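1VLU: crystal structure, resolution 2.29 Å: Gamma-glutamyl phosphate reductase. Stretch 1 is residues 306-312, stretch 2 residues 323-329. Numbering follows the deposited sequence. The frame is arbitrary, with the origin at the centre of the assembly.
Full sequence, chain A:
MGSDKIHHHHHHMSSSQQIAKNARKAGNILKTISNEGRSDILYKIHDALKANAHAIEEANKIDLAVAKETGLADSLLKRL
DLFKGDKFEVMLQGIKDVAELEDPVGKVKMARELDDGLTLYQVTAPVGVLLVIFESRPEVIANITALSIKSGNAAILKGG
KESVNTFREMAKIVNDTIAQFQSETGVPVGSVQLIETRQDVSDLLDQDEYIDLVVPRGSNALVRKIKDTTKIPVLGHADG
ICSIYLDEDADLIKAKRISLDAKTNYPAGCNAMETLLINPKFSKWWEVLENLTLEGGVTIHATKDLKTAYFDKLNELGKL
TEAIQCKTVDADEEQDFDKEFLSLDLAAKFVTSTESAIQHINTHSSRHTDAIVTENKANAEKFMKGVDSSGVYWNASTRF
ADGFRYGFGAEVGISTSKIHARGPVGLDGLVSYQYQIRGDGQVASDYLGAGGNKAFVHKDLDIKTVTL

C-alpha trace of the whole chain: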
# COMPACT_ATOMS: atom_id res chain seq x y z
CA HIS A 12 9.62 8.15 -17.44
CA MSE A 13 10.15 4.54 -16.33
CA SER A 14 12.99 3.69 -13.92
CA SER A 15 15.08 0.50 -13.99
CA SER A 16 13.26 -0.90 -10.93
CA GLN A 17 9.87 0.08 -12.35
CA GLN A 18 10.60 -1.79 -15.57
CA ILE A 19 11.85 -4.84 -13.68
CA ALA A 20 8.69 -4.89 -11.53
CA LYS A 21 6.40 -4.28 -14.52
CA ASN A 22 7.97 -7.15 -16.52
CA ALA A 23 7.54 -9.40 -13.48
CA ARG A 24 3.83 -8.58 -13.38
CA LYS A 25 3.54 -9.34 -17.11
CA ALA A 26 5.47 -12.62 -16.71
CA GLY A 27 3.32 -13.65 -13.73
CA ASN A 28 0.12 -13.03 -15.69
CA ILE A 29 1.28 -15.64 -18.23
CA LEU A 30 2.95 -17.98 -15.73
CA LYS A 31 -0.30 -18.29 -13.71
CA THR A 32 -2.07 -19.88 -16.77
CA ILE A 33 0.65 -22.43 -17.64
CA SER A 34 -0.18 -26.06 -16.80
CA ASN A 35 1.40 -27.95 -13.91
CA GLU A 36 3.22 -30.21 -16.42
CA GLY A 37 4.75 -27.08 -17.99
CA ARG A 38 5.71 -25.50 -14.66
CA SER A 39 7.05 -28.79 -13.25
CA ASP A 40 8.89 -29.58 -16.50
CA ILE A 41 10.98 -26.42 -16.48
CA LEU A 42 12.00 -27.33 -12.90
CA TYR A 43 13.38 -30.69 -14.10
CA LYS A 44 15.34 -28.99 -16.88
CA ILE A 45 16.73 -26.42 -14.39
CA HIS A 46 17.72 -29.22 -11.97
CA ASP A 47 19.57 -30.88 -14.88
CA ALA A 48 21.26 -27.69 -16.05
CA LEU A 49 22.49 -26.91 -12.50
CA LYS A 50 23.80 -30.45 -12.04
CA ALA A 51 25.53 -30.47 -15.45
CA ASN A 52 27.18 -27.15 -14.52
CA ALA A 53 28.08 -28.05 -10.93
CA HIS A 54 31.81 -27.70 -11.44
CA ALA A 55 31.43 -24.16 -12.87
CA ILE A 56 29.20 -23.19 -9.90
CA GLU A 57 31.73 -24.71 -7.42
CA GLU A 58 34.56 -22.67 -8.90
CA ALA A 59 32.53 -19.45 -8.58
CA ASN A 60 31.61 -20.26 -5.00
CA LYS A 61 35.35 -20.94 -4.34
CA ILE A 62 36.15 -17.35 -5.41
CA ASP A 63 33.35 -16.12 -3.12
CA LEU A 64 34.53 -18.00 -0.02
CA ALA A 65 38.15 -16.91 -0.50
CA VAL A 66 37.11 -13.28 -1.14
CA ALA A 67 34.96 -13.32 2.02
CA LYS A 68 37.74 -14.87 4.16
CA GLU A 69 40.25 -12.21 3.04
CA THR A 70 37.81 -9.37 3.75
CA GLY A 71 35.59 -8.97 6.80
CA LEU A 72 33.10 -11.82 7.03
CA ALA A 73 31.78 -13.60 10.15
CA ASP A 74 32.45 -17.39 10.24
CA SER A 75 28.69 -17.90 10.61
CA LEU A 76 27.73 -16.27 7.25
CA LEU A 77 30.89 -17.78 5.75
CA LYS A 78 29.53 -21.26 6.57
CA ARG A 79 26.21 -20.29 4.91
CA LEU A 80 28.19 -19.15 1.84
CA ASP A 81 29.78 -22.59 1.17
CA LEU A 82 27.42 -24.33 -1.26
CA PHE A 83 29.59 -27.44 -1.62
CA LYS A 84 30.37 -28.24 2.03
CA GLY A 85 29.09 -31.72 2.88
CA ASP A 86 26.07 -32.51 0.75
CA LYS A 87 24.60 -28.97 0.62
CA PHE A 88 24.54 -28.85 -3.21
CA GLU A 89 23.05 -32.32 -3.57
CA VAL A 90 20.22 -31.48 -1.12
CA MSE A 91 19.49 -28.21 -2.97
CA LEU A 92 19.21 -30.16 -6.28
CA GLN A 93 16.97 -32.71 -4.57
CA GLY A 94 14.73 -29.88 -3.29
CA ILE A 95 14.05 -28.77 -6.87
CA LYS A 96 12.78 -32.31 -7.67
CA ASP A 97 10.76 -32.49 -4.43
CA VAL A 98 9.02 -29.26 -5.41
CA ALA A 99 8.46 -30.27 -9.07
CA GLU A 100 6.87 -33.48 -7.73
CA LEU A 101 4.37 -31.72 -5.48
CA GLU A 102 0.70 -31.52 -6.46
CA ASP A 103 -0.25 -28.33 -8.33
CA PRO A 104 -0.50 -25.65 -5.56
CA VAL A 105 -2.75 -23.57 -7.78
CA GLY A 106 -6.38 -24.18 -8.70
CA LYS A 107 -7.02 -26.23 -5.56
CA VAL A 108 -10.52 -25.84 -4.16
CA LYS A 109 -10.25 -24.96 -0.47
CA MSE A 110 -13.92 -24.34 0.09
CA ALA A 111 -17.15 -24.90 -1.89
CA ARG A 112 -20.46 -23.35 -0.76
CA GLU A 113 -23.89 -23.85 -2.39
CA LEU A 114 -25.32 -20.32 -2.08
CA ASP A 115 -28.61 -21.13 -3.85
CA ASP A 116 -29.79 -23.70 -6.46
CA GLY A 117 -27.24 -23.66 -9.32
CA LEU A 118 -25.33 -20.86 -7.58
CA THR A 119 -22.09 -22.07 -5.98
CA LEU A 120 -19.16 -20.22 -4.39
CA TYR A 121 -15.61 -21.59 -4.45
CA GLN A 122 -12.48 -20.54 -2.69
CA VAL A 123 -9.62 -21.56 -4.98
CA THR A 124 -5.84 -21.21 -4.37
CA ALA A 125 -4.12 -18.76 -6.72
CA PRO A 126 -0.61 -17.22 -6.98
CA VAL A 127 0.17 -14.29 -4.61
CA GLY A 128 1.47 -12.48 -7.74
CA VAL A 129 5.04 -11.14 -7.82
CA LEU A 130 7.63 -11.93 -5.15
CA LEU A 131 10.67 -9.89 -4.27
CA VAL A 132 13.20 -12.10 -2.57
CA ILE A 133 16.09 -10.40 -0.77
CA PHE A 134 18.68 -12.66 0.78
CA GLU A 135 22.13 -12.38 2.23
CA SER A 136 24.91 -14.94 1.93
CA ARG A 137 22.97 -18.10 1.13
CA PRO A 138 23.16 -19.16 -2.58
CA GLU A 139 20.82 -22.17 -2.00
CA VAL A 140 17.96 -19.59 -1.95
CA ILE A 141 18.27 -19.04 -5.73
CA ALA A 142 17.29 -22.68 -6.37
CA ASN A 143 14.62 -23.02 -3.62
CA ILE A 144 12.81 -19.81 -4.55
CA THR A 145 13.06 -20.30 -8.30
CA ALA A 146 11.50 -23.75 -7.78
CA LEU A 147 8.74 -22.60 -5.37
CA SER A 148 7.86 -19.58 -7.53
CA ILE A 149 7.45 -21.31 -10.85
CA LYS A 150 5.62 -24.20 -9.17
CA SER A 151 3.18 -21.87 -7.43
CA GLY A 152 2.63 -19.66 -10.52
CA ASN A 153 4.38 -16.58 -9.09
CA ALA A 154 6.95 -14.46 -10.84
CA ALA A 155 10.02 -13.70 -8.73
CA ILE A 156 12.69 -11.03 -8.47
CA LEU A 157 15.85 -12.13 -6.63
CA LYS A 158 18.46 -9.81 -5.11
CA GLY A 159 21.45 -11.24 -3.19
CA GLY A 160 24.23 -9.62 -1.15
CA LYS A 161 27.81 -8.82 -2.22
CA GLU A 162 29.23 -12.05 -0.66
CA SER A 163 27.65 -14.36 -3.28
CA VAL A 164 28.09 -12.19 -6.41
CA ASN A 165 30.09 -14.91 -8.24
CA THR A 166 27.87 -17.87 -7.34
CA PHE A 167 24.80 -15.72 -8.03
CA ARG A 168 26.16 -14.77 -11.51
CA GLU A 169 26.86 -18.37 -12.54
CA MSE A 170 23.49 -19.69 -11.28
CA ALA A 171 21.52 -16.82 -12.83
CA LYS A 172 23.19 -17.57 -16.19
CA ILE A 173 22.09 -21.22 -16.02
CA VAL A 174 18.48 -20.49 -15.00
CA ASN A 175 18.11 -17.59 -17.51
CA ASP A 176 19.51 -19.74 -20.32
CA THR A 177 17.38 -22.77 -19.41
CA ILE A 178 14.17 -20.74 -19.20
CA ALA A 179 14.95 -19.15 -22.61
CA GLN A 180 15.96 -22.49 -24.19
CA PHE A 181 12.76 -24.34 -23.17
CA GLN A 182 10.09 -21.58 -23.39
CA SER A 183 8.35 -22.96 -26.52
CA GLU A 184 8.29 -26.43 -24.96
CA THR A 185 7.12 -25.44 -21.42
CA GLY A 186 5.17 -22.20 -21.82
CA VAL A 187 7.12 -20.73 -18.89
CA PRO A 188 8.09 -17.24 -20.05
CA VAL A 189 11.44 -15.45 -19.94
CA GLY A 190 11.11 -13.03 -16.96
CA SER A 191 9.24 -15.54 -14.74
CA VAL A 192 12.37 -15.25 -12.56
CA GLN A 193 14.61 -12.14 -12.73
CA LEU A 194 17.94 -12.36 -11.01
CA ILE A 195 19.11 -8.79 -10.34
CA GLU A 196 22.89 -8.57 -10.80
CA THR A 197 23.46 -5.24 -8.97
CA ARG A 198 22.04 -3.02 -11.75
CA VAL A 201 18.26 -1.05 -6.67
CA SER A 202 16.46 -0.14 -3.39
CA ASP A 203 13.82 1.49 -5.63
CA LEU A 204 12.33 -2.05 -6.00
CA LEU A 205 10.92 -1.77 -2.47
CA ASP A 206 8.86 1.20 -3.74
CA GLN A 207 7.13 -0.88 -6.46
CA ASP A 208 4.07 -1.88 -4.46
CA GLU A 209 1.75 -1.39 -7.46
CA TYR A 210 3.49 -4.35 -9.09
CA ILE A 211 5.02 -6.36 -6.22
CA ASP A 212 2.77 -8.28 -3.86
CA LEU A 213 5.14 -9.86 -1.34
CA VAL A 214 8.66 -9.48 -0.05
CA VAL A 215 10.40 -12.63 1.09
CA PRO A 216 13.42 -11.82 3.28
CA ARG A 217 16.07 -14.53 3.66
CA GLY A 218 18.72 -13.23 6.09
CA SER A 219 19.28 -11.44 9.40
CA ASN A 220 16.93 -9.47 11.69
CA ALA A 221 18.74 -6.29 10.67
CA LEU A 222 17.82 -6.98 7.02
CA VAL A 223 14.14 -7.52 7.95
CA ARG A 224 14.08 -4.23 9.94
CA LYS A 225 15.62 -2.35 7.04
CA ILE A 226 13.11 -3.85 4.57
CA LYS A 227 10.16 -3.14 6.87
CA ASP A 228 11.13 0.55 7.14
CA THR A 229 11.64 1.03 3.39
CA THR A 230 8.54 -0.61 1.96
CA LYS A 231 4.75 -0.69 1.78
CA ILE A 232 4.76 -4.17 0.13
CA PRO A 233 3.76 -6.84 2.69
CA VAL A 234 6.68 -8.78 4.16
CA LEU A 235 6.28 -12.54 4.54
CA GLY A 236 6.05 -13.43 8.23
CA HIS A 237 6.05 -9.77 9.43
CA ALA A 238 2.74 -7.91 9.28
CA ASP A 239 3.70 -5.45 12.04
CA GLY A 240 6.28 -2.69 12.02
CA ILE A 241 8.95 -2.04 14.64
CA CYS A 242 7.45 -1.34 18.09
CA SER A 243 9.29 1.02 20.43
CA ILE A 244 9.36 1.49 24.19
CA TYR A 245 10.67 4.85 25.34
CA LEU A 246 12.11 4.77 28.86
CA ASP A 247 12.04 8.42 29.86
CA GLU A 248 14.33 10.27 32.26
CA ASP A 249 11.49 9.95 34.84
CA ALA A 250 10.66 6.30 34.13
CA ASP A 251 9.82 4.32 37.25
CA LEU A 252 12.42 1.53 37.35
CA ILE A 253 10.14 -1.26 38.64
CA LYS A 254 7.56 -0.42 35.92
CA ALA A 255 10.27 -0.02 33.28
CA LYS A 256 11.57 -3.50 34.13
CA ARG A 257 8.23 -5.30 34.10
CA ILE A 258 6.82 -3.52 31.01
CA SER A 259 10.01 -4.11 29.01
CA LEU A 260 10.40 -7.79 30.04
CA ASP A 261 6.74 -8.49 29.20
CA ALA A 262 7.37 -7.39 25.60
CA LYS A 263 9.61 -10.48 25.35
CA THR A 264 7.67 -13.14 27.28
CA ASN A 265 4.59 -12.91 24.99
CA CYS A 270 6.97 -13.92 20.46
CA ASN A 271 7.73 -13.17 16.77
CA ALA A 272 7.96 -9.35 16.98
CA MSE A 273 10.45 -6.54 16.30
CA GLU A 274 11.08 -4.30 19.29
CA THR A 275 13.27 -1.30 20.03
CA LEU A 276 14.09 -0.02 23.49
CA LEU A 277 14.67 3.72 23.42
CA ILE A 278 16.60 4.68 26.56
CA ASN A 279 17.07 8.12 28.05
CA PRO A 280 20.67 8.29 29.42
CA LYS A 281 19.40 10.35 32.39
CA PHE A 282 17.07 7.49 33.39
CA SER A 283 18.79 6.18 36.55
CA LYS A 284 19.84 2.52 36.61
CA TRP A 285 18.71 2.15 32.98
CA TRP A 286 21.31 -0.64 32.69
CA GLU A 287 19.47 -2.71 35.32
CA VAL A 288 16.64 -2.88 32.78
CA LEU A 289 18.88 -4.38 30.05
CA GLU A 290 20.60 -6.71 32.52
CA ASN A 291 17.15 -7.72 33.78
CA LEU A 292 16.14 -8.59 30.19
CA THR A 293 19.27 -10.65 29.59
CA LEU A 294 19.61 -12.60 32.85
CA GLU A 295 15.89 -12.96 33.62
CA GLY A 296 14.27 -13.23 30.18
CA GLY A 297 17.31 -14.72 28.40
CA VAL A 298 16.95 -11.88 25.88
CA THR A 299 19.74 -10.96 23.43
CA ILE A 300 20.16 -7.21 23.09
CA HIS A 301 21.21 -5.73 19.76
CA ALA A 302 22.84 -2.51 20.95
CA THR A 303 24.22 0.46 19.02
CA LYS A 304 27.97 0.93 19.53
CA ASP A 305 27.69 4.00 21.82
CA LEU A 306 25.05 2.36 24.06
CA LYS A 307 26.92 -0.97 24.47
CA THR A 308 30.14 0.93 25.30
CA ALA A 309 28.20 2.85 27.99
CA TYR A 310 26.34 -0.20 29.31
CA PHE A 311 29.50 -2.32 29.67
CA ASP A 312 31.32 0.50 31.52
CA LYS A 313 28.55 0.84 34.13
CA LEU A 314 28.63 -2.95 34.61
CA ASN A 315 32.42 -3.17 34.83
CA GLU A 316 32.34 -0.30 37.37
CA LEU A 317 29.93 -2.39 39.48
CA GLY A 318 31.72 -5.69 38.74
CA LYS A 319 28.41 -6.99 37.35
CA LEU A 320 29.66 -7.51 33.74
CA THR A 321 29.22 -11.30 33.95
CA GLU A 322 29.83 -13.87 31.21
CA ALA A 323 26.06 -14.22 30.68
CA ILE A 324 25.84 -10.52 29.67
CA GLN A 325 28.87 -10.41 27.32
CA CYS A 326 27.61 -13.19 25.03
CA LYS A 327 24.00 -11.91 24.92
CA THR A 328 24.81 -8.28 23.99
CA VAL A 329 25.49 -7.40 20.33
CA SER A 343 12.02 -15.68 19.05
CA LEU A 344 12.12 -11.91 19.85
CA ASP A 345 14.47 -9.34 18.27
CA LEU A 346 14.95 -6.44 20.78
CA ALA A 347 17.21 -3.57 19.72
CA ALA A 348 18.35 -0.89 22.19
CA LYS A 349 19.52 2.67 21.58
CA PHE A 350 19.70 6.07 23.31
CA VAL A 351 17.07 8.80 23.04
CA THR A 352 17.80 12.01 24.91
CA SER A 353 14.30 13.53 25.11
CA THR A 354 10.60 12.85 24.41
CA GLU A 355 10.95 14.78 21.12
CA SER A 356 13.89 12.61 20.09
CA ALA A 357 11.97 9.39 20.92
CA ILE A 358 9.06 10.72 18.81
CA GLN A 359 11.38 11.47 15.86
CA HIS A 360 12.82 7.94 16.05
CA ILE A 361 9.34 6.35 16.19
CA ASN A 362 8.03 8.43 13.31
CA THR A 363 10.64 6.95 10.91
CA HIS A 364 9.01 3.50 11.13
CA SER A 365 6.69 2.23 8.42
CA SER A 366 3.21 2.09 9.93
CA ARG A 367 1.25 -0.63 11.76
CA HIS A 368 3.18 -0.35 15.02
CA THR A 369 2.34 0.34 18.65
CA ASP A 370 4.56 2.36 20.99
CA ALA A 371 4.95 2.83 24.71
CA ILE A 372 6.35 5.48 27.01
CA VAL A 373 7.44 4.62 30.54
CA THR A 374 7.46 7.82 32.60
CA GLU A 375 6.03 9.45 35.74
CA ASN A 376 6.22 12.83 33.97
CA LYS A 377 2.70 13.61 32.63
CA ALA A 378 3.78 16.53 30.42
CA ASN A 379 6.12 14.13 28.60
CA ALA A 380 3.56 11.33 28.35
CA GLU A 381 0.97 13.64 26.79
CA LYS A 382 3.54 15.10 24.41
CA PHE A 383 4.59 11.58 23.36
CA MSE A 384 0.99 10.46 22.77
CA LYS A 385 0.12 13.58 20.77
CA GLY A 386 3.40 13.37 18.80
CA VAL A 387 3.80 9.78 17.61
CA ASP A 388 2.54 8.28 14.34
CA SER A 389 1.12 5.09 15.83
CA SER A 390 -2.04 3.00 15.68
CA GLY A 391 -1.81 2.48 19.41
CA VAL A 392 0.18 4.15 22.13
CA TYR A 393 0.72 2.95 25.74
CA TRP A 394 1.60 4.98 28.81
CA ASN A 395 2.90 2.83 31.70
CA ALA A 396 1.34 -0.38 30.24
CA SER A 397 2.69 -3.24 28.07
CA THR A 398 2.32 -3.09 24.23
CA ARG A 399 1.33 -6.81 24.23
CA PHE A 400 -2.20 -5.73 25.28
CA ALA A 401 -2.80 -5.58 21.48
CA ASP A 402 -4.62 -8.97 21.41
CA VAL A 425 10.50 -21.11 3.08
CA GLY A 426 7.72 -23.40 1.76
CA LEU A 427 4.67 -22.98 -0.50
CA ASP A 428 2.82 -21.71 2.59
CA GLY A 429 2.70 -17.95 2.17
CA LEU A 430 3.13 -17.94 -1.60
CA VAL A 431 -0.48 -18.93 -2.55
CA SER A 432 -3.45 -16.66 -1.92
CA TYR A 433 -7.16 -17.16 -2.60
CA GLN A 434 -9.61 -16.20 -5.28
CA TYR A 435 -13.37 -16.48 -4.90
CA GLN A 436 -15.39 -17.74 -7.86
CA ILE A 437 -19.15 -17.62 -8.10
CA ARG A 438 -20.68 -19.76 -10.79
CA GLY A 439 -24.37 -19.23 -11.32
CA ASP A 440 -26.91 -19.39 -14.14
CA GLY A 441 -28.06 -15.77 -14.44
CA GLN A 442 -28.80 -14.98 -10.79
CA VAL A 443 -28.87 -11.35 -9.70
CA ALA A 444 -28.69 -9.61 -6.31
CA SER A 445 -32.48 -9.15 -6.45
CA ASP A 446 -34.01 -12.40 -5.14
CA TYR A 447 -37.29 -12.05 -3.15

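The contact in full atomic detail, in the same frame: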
# COMPACT_ATOMS: atom_id res chain seq x y z
N LEU A 306 25.83 2.85 22.93
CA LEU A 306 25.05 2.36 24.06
C LEU A 306 25.71 1.17 24.75
O LEU A 306 25.85 1.16 25.98
CB LEU A 306 23.59 2.06 23.64
CG LEU A 306 22.68 1.47 24.73
CD1 LEU A 306 21.38 2.22 24.83
CD2 LEU A 306 22.41 -0.01 24.48
N LYS A 307 26.13 0.18 23.96
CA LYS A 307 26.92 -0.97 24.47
C LYS A 307 28.19 -0.56 25.23
O LYS A 307 28.49 -1.09 26.31
CB LYS A 307 27.27 -1.94 23.33
CG LYS A 307 27.94 -3.24 23.80
CD LYS A 307 27.78 -4.37 22.79
CE LYS A 307 28.57 -4.12 21.51
NZ LYS A 307 30.03 -4.14 21.77
N THR A 308 28.93 0.40 24.66
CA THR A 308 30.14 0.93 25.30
C THR A 308 29.83 1.62 26.63
O THR A 308 30.67 1.64 27.52
CB THR A 308 30.93 1.91 24.38
OG1 THR A 308 30.11 3.03 24.04
CG2 THR A 308 31.39 1.21 23.09
N ALA A 309 28.63 2.18 26.76
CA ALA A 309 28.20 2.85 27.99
C ALA A 309 27.65 1.87 29.02
O ALA A 309 27.84 2.04 30.23
CB ALA A 309 27.18 3.94 27.67
N TYR A 310 26.98 0.84 28.52
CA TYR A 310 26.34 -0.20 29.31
C TYR A 310 27.40 -1.07 29.98
O TYR A 310 27.36 -1.31 31.19
CB TYR A 310 25.38 -0.99 28.38
CG TYR A 310 24.74 -2.25 28.93
CD1 TYR A 310 24.23 -2.28 30.25
CD2 TYR A 310 24.59 -3.39 28.11
CE1 TYR A 310 23.62 -3.43 30.76
CE2 TYR A 310 23.99 -4.55 28.61
CZ TYR A 310 23.51 -4.56 29.93
OH TYR A 310 22.91 -5.69 30.43
N PHE A 311 28.39 -1.49 29.19
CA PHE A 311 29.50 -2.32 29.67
C PHE A 311 30.35 -1.60 30.73
O PHE A 311 30.81 -2.22 31.69
CB PHE A 311 30.38 -2.78 28.50
CG PHE A 311 29.87 -4.02 27.79
CD1 PHE A 311 28.53 -4.42 27.89
CD2 PHE A 311 30.73 -4.77 26.98
CE1 PHE A 311 28.07 -5.57 27.23
CE2 PHE A 311 30.28 -5.92 26.31
CZ PHE A 311 28.95 -6.32 26.44
N ASP A 312 30.55 -0.30 30.56
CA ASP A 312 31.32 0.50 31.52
C ASP A 312 30.63 0.61 32.88
O ASP A 312 31.30 0.54 33.91
CB ASP A 312 31.60 1.90 30.98
CG ASP A 312 32.42 1.88 29.69
OD1 ASP A 312 32.72 0.78 29.17
OD2 ASP A 312 32.75 2.98 29.19
N ALA A 323 27.41 -14.09 31.23
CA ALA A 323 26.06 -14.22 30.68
C ALA A 323 25.52 -12.95 30.01
O ALA A 323 24.53 -13.00 29.27
CB ALA A 323 25.09 -14.72 31.77
N ILE A 324 26.17 -11.81 30.27
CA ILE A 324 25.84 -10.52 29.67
C ILE A 324 26.64 -10.32 28.38
O ILE A 324 26.09 -9.88 27.36
CB ILE A 324 26.12 -9.34 30.67
CG1 ILE A 324 25.27 -9.47 31.95
CG2 ILE A 324 25.94 -7.98 30.00
CD1 ILE A 324 23.76 -9.56 31.73
N GLN A 325 27.93 -10.65 28.43
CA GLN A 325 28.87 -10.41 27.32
C GLN A 325 28.50 -11.14 26.03
O GLN A 325 28.67 -10.60 24.94
CB GLN A 325 30.29 -10.79 27.74
CG GLN A 325 30.89 -9.87 28.80
CD GLN A 325 32.09 -10.49 29.51
OE1 GLN A 325 32.15 -11.70 29.72
NE2 GLN A 325 33.05 -9.65 29.89
N CYS A 326 27.99 -12.36 26.17
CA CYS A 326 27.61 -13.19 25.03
C CYS A 326 26.25 -12.80 24.45
O CYS A 326 26.02 -12.97 23.25
CB CYS A 326 27.60 -14.67 25.42
SG CYS A 326 26.44 -15.09 26.75
N LYS A 327 25.36 -12.30 25.31
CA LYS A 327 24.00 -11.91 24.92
C LYS A 327 23.81 -10.40 24.72
O LYS A 327 22.72 -9.87 24.96
CB LYS A 327 22.97 -12.46 25.92
CG LYS A 327 22.49 -13.86 25.61
CD LYS A 327 21.36 -14.28 26.54
N THR A 328 24.86 -9.71 24.28
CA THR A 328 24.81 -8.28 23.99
C THR A 328 25.61 -7.99 22.72
O THR A 328 26.84 -8.11 22.72
CB THR A 328 25.32 -7.41 25.18
OG1 THR A 328 24.59 -7.74 26.36
CG2 THR A 328 25.15 -5.92 24.90
N VAL A 329 24.91 -7.61 21.66
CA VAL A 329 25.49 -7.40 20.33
C VAL A 329 25.22 -5.97 19.83
O VAL A 329 26.01 -5.40 19.07
CB VAL A 329 24.95 -8.45 19.32
CG1 VAL A 329 25.38 -8.14 17.88
CG2 VAL A 329 25.39 -9.87 19.72
O HOH W 1 22.71 -7.56 28.42

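Stretch 1 is helical throughout and lies within a longer helix. Stretch 2 starts as helix at Ala323 to Gln325 and is loop by Lys327. The backbones stay well apart: the CA atoms of Lys307 and Thr328 are 7.6 Å from each other, and those of Phe311 and Gln325 are 8.4 Å. Side chains therefore fill the gap. No direct hydrogen bond links the two stretches, and the contact buries a modest 293 Å².

Leu306 does not reach stretch 2, but its carbonyl O accepts a 2.8 Å hydrogen bond from Tyr310 N, part of the helical backbone that holds the contact residues in place. Lys307 points toward stretch 2. Its aliphatic chain does the packing: CD lies 3.7 Å from Thr328 CG2, a methylene against a methyl. Further along, Lys307 CE comes within 3.8 Å of Val329 O. Thr308 and Ala309 make no contact.

Tyr310 also points toward stretch 2. Its OH is 3.8 Å from Ile324 CG2, and its CE2 is 4.2 Å from the same methyl. Thr328 OG1 sits at the edge of the ring, 3.9 Å from Tyr310 CE2. That hydroxyl donates to Ile324 O within its own stretch, at 2.8 Å, which ties the loop back to the helical segment. A water completes the polar link. It donates to Thr328 OG1 at 2.8 Å and is hydrogen-bonded to Tyr310 OH, also at 2.8 Å. The two hydroxyls are thus bridged rather than bonded directly.

Phe311 leaves the helix sideways, but the end of its ring comes nearer. Its CE1 is 3.8 Å from Thr328 CG2 and 4.2 Å from Ile324 CG2, while its CZ is 4.2 Å from Gln325 CA. These are van der Waals contacts. Asp312 lies out of reach of stretch 2.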